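PDB 4YBV: uncharacterized protein from Staphylococcus aureus, which is a hot-dog-fold thioesterase, here an engineered variant, that probably hydrolyses the thioester bond of acyl-thioester substrates such as acyl-CoA. Local coordinates for residues Val24-Val29 against Asp83-Ala88; Phe37-Gly42 against Ile78-Asp83; Thr99-Ile104 against Arg118-Ile123. The protein carries 1 engineered substitution. All coordinates share one frame; numbering follows the deposited sequence.

Interaction 1 of 3, residues Val24-Val29 against Asp83-Ala88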
# COMPACT_ATOMS: atom_id res chain seq x y z
N VAL A 24 -14.06 -1.66 17.46
CA VAL A 24 -15.16 -1.74 16.53
C VAL A 24 -15.84 -0.37 16.56
O VAL A 24 -16.36 0.04 17.61
CB VAL A 24 -16.15 -2.91 16.90
CG1 VAL A 24 -17.23 -3.09 15.84
CG2 VAL A 24 -15.36 -4.22 17.11
N ILE A 25 -15.79 0.35 15.44
CA ILE A 25 -16.46 1.67 15.29
C ILE A 25 -17.36 1.70 14.09
O ILE A 25 -16.98 1.22 13.04
CB ILE A 25 -15.47 2.82 15.07
CG1 ILE A 25 -14.22 2.64 15.86
CG2 ILE A 25 -16.10 4.15 15.41
CD1 ILE A 25 -13.34 3.83 15.69
N SER A 26 -18.51 2.33 14.20
CA SER A 26 -19.43 2.38 13.08
C SER A 26 -19.91 3.81 12.81
O SER A 26 -19.69 4.73 13.62
CB SER A 26 -20.64 1.45 13.31
OG SER A 26 -21.32 1.80 14.50
N MET A 27 -20.58 4.00 11.68
CA MET A 27 -21.12 5.31 11.34
C MET A 27 -22.19 5.14 10.30
O MET A 27 -22.16 4.16 9.55
CB MET A 27 -20.00 6.25 10.83
CG MET A 27 -19.50 5.91 9.44
SD MET A 27 -18.07 6.94 8.92
CE MET A 27 -17.95 6.48 7.23
N PRO A 28 -23.17 6.08 10.26
CA PRO A 28 -24.25 6.04 9.26
C PRO A 28 -23.81 6.49 7.87
O PRO A 28 -23.03 7.42 7.75
CB PRO A 28 -25.28 7.04 9.81
CG PRO A 28 -24.48 8.01 10.62
CD PRO A 28 -23.35 7.18 11.23
N VAL A 29 -24.32 5.83 6.84
CA VAL A 29 -24.04 6.26 5.48
C VAL A 29 -25.06 7.32 5.13
O VAL A 29 -26.22 6.99 4.85
CB VAL A 29 -24.10 5.09 4.50
CG1 VAL A 29 -23.86 5.58 3.06
CG2 VAL A 29 -23.10 4.04 4.89
N ASP A 83 -26.61 2.91 2.02
CA ASP A 83 -27.45 3.24 3.16
C ASP A 83 -27.08 2.37 4.34
O ASP A 83 -26.17 1.55 4.26
CB ASP A 83 -28.94 3.07 2.81
CG ASP A 83 -29.24 1.77 2.05
OD1 ASP A 83 -28.78 0.68 2.45
OD2 ASP A 83 -29.94 1.86 1.01
N GLY A 84 -27.80 2.58 5.45
CA GLY A 84 -27.54 1.82 6.66
C GLY A 84 -26.35 2.38 7.41
O GLY A 84 -26.16 3.60 7.46
N ARG A 85 -25.58 1.48 8.01
CA ARG A 85 -24.39 1.85 8.77
C ARG A 85 -23.27 1.04 8.20
O ARG A 85 -23.50 -0.02 7.65
CB ARG A 85 -24.54 1.58 10.27
CG ARG A 85 -25.64 2.39 10.92
CD ARG A 85 -25.71 2.10 12.42
NE ARG A 85 -24.54 2.57 13.17
CZ ARG A 85 -24.41 3.80 13.65
NH1 ARG A 85 -25.35 4.69 13.43
NH2 ARG A 85 -23.33 4.15 14.34
N VAL A 86 -22.05 1.56 8.32
CA VAL A 86 -20.87 0.75 8.07
C VAL A 86 -20.10 0.61 9.36
O VAL A 86 -20.08 1.51 10.22
CB VAL A 86 -19.97 1.35 6.97
CG1 VAL A 86 -20.75 1.36 5.67
CG2 VAL A 86 -19.47 2.74 7.35
N THR A 87 -19.44 -0.54 9.47
CA THR A 87 -18.74 -0.91 10.68
C THR A 87 -17.34 -1.34 10.38
O THR A 87 -17.08 -2.22 9.55
CB THR A 87 -19.47 -2.07 11.41
OG1 THR A 87 -20.82 -1.68 11.64
CG2 THR A 87 -18.77 -2.35 12.73
N ALA A 88 -16.42 -0.72 11.07
CA ALA A 88 -15.00 -1.01 10.94
C ALA A 88 -14.54 -1.82 12.15
O ALA A 88 -14.70 -1.37 13.27
CB ALA A 88 -14.24 0.26 10.87
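With CG beside its backbone N (chi1 -63°) and the chain bent at chi3 (67°), R85 folds its guanidinium back across the neighbouring strand to S26, whose OG stands between its own N and carbonyl carbon (chi1 57°). R85 NH2 reaches S26 OG at 3.1 Å, in the guanidinium plane, while one flat face of the group rests over the backbone where M27 joins P28. A long, flexible arginine suits this exposed strand start, and the small serine hydroxyl also bonds D16.

Antiparallel backbone pairing holds the strands: I25 and A88 exchange two N-H...O bonds, and so do M27 and V86. Proline fits at 28, a non-hydrogen-bonded site that needs no N-H toward R85. Beyond the strand, V29 N bonds G84 O at 3.0 Å, and the positive phi of G84 is easy for glycine. On the face bearing M27, V86 CG2 lies 3.8 Å from M27 CG, and V86 CG1 meets V29 CG2 at 3.6 Å.

In this hot-dog sheet I25 and A88 pack against helix 42-60, and M27 and V86 on L40; S26 touches S14 on the other face. Strand 14-19 flanks 22-28, and strand 99-107 flanks 85-95, where the T87 backbone bonds K107.

Interaction 2 of 3, residues Phe37-Gly42 against Ile78-Asp83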
# COMPACT_ATOMS: atom_id res chain seq x y z
N PHE A 37 -21.89 10.02 -6.74
CA PHE A 37 -22.58 9.00 -7.54
C PHE A 37 -23.97 8.43 -7.14
O PHE A 37 -24.80 8.28 -8.02
CB PHE A 37 -21.62 7.85 -7.84
CG PHE A 37 -22.10 6.93 -8.93
CD1 PHE A 37 -22.38 5.61 -8.66
CD2 PHE A 37 -22.28 7.41 -10.21
CE1 PHE A 37 -22.83 4.77 -9.66
CE2 PHE A 37 -22.73 6.57 -11.22
CZ PHE A 37 -23.00 5.26 -10.94
N GLY A 38 -24.27 8.15 -5.88
CA GLY A 38 -23.38 8.25 -4.75
C GLY A 38 -23.57 7.09 -3.78
O GLY A 38 -24.68 6.75 -3.38
N TYR A 39 -22.45 6.51 -3.38
CA TYR A 39 -22.38 5.44 -2.43
C TYR A 39 -21.36 6.04 -1.48
O TYR A 39 -20.79 7.07 -1.77
CB TYR A 39 -21.88 4.18 -3.08
CG TYR A 39 -22.89 3.56 -4.00
CD1 TYR A 39 -22.99 3.98 -5.30
CD2 TYR A 39 -23.73 2.56 -3.58
CE1 TYR A 39 -23.90 3.42 -6.16
CE2 TYR A 39 -24.64 1.99 -4.43
CZ TYR A 39 -24.72 2.44 -5.72
OH TYR A 39 -25.61 1.91 -6.59
N LEU A 40 -21.19 5.44 -0.33
CA LEU A 40 -20.28 5.99 0.65
C LEU A 40 -18.93 6.28 -0.03
O LEU A 40 -18.40 5.44 -0.73
CB LEU A 40 -20.10 5.02 1.82
CG LEU A 40 -19.14 5.41 2.93
CD1 LEU A 40 -19.62 6.63 3.68
CD2 LEU A 40 -18.91 4.19 3.87
N HIS A 41 -18.42 7.48 0.18
CA HIS A 41 -17.10 7.88 -0.38
C HIS A 41 -15.98 6.97 0.15
O HIS A 41 -15.85 6.81 1.35
CB HIS A 41 -16.82 9.33 0.01
CG HIS A 41 -15.73 9.99 -0.78
ND1 HIS A 41 -14.40 9.67 -0.62
CD2 HIS A 41 -15.76 11.00 -1.69
CE1 HIS A 41 -13.66 10.43 -1.40
NE2 HIS A 41 -14.47 11.24 -2.08
N GLY A 42 -15.17 6.37 -0.72
CA GLY A 42 -14.06 5.54 -0.26
C GLY A 42 -13.17 6.18 0.81
O GLY A 42 -12.61 5.52 1.73
N ILE A 78 -13.95 -2.68 -2.05
CA ILE A 78 -14.53 -3.95 -2.50
C ILE A 78 -15.95 -3.78 -2.99
O ILE A 78 -16.18 -3.59 -4.17
CB ILE A 78 -14.54 -5.04 -1.39
CG1 ILE A 78 -13.16 -5.23 -0.76
CG2 ILE A 78 -15.05 -6.39 -1.94
CD1 ILE A 78 -12.12 -5.72 -1.72
N HIS A 79 -16.92 -3.84 -2.08
CA HIS A 79 -18.31 -3.53 -2.42
C HIS A 79 -18.63 -2.11 -2.03
O HIS A 79 -17.80 -1.42 -1.46
CB HIS A 79 -19.29 -4.47 -1.72
CG HIS A 79 -19.24 -5.88 -2.22
ND1 HIS A 79 -18.51 -6.87 -1.58
CD2 HIS A 79 -19.82 -6.48 -3.29
CE1 HIS A 79 -18.66 -8.01 -2.24
NE2 HIS A 79 -19.45 -7.80 -3.27
N SER A 80 -19.84 -1.68 -2.33
CA SER A 80 -20.28 -0.33 -2.00
C SER A 80 -21.34 -0.38 -0.92
O SER A 80 -21.89 -1.45 -0.61
CB SER A 80 -20.81 0.39 -3.24
OG SER A 80 -22.01 -0.22 -3.70
N ALA A 81 -21.59 0.78 -0.33
CA ALA A 81 -22.66 0.93 0.64
C ALA A 81 -23.42 2.17 0.25
O ALA A 81 -22.77 3.17 -0.05
CB ALA A 81 -22.12 1.07 2.05
N LYS A 82 -24.75 2.14 0.24
CA LYS A 82 -25.52 3.36 -0.09
C LYS A 82 -26.41 3.81 1.05
O LYS A 82 -26.92 4.94 1.07
CB LYS A 82 -26.36 3.16 -1.34
CG LYS A 82 -26.97 1.78 -1.46
CD LYS A 82 -27.70 1.61 -2.78
CE LYS A 82 -27.87 0.13 -3.10
NZ LYS A 82 -28.24 -0.11 -4.53
N ASP A 83 -26.61 2.91 2.02
CA ASP A 83 -27.45 3.24 3.16
C ASP A 83 -27.08 2.37 4.34
O ASP A 83 -26.17 1.55 4.26
CB ASP A 83 -28.94 3.07 2.81
CG ASP A 83 -29.24 1.77 2.05
OD1 ASP A 83 -28.78 0.68 2.45
OD2 ASP A 83 -29.94 1.86 1.01
O HOH W 1 -19.34 2.57 -0.92
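Two loops meet here at the surface of the hot-dog fold, the one leading into helix 42-60 and the one joining strand 67-77 to strand 85-95, and Y39 and L40 of the first clasp S80, A81 and K82 of the second. The central bond runs from L40 N to A81 O, 2.8 Å long and nearly straight at 169°, with the donor almost in line with the carbonyl. A water extends the link: it donates to L40 O at 3.0 Å and accepts from A81 N at 2.9 Å.

Y39 supplies most of the side-chain contact. Its CG sits beside the backbone N (chi1 -71°), which sends the ring alongside K82. The extended K82 chain brings CD to 3.5 Å from Y39 CE2, a use of lysine methylenes against an aromatic ring that lets the amine continue outward. S80 OG comes obliquely from the other side of the ring plane, 3.3 Å from Y39 CD2, so S80 and K82 bracket the CD2-CE2 side. A81 O lies at the ring edge, and the methyl of A81 is small enough to sit 4.4 Å from L40 CB while also packing on V86. L40, an apolar branched residue, packs on V29, V33 and V86.

H41 caps G43 N through ND1 and bonds T51 of the second subunit through NE2. The contact thus fastens the loop before the central hot-dog helix, at the kind of subunit interface where hot-dog thioesterases commonly have their active sites.

Interaction 3 of 3, residues Thr99-Ile104 against Arg118-Ile123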
# COMPACT_ATOMS: atom_id res chain seq x y z
N THR A 99 6.34 0.77 16.61
CA THR A 99 5.20 0.80 15.71
C THR A 99 4.16 -0.29 16.00
O THR A 99 4.49 -1.40 16.45
CB THR A 99 5.67 0.67 14.23
OG1 THR A 99 6.34 -0.57 14.06
CG2 THR A 99 6.65 1.78 13.87
N HIS A 100 2.89 0.02 15.76
CA HIS A 100 1.82 -0.97 15.73
C HIS A 100 1.32 -1.17 14.31
O HIS A 100 1.17 -0.21 13.54
CB HIS A 100 0.63 -0.57 16.60
CG HIS A 100 0.97 -0.41 18.04
ND1 HIS A 100 0.08 0.11 18.95
CD2 HIS A 100 2.10 -0.68 18.73
CE1 HIS A 100 0.65 0.15 20.14
NE2 HIS A 100 1.88 -0.33 20.03
N VAL A 101 1.02 -2.41 13.98
CA VAL A 101 0.46 -2.69 12.68
C VAL A 101 -0.92 -3.26 12.89
O VAL A 101 -1.05 -4.22 13.64
CB VAL A 101 1.38 -3.64 11.88
CG1 VAL A 101 0.73 -4.08 10.60
CG2 VAL A 101 2.71 -2.94 11.64
N TRP A 102 -1.94 -2.65 12.27
CA TRP A 102 -3.36 -3.03 12.40
C TRP A 102 -3.99 -3.55 11.13
O TRP A 102 -3.73 -3.04 10.03
CB TRP A 102 -4.20 -1.83 12.85
CG TRP A 102 -3.96 -1.37 14.25
CD1 TRP A 102 -2.98 -0.53 14.69
CD2 TRP A 102 -4.74 -1.73 15.40
NE1 TRP A 102 -3.09 -0.36 16.06
CE2 TRP A 102 -4.16 -1.08 16.51
CE3 TRP A 102 -5.86 -2.53 15.60
CZ2 TRP A 102 -4.67 -1.22 17.81
CZ3 TRP A 102 -6.37 -2.66 16.89
CH2 TRP A 102 -5.77 -2.00 17.98
N ASP A 103 -4.90 -4.50 11.30
CA ASP A 103 -5.72 -4.99 10.20
C ASP A 103 -7.12 -4.42 10.37
O ASP A 103 -7.64 -4.49 11.45
CB ASP A 103 -5.75 -6.51 10.23
CG ASP A 103 -6.06 -7.10 8.90
OD1 ASP A 103 -5.09 -7.23 8.11
OD2 ASP A 103 -7.24 -7.42 8.64
N ILE A 104 -7.72 -3.84 9.33
CA ILE A 104 -9.06 -3.27 9.47
C ILE A 104 -9.98 -3.77 8.37
O ILE A 104 -9.66 -3.67 7.19
CB ILE A 104 -9.08 -1.72 9.44
CG1 ILE A 104 -8.03 -1.10 10.35
CG2 ILE A 104 -10.45 -1.18 9.85
CD1 ILE A 104 -6.80 -0.61 9.61
N ARG A 118 -4.93 -1.89 5.86
CA ARG A 118 -3.89 -2.12 6.87
C ARG A 118 -3.36 -0.77 7.27
O ARG A 118 -3.22 0.12 6.42
CB ARG A 118 -2.76 -3.06 6.35
CG ARG A 118 -1.75 -3.57 7.43
CD ARG A 118 -0.87 -4.73 6.90
NE ARG A 118 0.05 -4.19 5.93
CZ ARG A 118 -0.06 -4.35 4.61
NH1 ARG A 118 -1.01 -5.12 4.09
NH2 ARG A 118 0.81 -3.74 3.81
N GLY A 119 -3.10 -0.57 8.55
CA GLY A 119 -2.49 0.66 9.01
C GLY A 119 -1.29 0.50 9.91
O GLY A 119 -1.21 -0.39 10.74
N THR A 120 -0.32 1.38 9.71
CA THR A 120 0.88 1.42 10.49
C THR A 120 0.98 2.68 11.30
O THR A 120 1.06 3.80 10.74
CB THR A 120 2.13 1.34 9.64
OG1 THR A 120 2.07 0.17 8.84
CG2 THR A 120 3.35 1.31 10.56
N VAL A 121 1.01 2.49 12.62
CA VAL A 121 0.97 3.58 13.58
C VAL A 121 2.27 3.71 14.36
O VAL A 121 2.65 2.79 15.07
CB VAL A 121 -0.18 3.41 14.60
CG1 VAL A 121 -0.16 4.54 15.63
CG2 VAL A 121 -1.50 3.32 13.89
N ALA A 122 2.93 4.86 14.24
CA ALA A 122 4.16 5.11 14.98
C ALA A 122 3.84 5.50 16.41
O ALA A 122 2.88 6.25 16.65
CB ALA A 122 4.99 6.21 14.30
N ILE A 123 4.61 4.98 17.38
CA ILE A 123 4.37 5.36 18.77
C ILE A 123 5.47 6.35 19.18
O ILE A 123 6.65 6.00 19.19
CB ILE A 123 4.33 4.13 19.72
CG1 ILE A 123 3.45 3.02 19.13
CG2 ILE A 123 3.79 4.51 21.09
CD1 ILE A 123 2.01 3.41 18.93
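One face of the H100 imidazole carries the terminal methyl of I123: CD1 lies 3.8 Å from the ring centroid and only 10° off the normal, a CH-pi contact. H100 CG stands beside the backbone N (chi1 -61°), which places the ring next to the end of I123, and ND1 bonds S57 of helix 42-60. The W102 indole has G119 O at its edge, near the ring plane, while V121 CG2 comes to it obliquely, 4.2 Å from CD1; its NE1 also bonds S57. G119, with no side chain, lets the I104 methyl CD1 settle against the strand, 3.8 Å from G119 N.

The two strands form the antiparallel hairpin 99-107/113-124 within the sheet that wraps helix 42-60 in the hot-dog fold. H100 N and V121 O bond at 2.9 Å, a length matched by the return bond from V121 N to H100 O; W102 N reaches G119 O at 2.8 Å, and G119 N returns to W102 O.

H100, W102 and V121 face the helix; V121 is apolar, and S57 satisfies the buried H100 ND1 and W102 NE1. On the other face V101 CG1 lies alongside R118, 4.1 Å from its CG. The bend of R118 at chi3 (71°) turns its guanidinium to the third subunit: NE bonds N76 and NH2 bonds N74 there. T120 OG1 bonds N76 of that same subunit.

Interactions 1 and 2 are neighbours, their centres about 12 Å apart, sharing D83, with 37-42 and 78-83 nested inside the chain loop that interaction 1 closes. V29 CG1 packs 3.7 Å from K82 C, and V86 is common ground for both contacts. Interaction 3 lies across the chain's centre, about 21 Å from interaction 1 between centres, yet strands 85-95 and 99-107 adjoin in one sheet and A88 CB touches I104 CG2 at 4.2 Å. Interactions 2 and 3 come no nearer than about 9 Å between nearest atoms. Interactions 1 and 3 both pack on helix 42-60, and segment 37-42 of interaction 2 runs into its start.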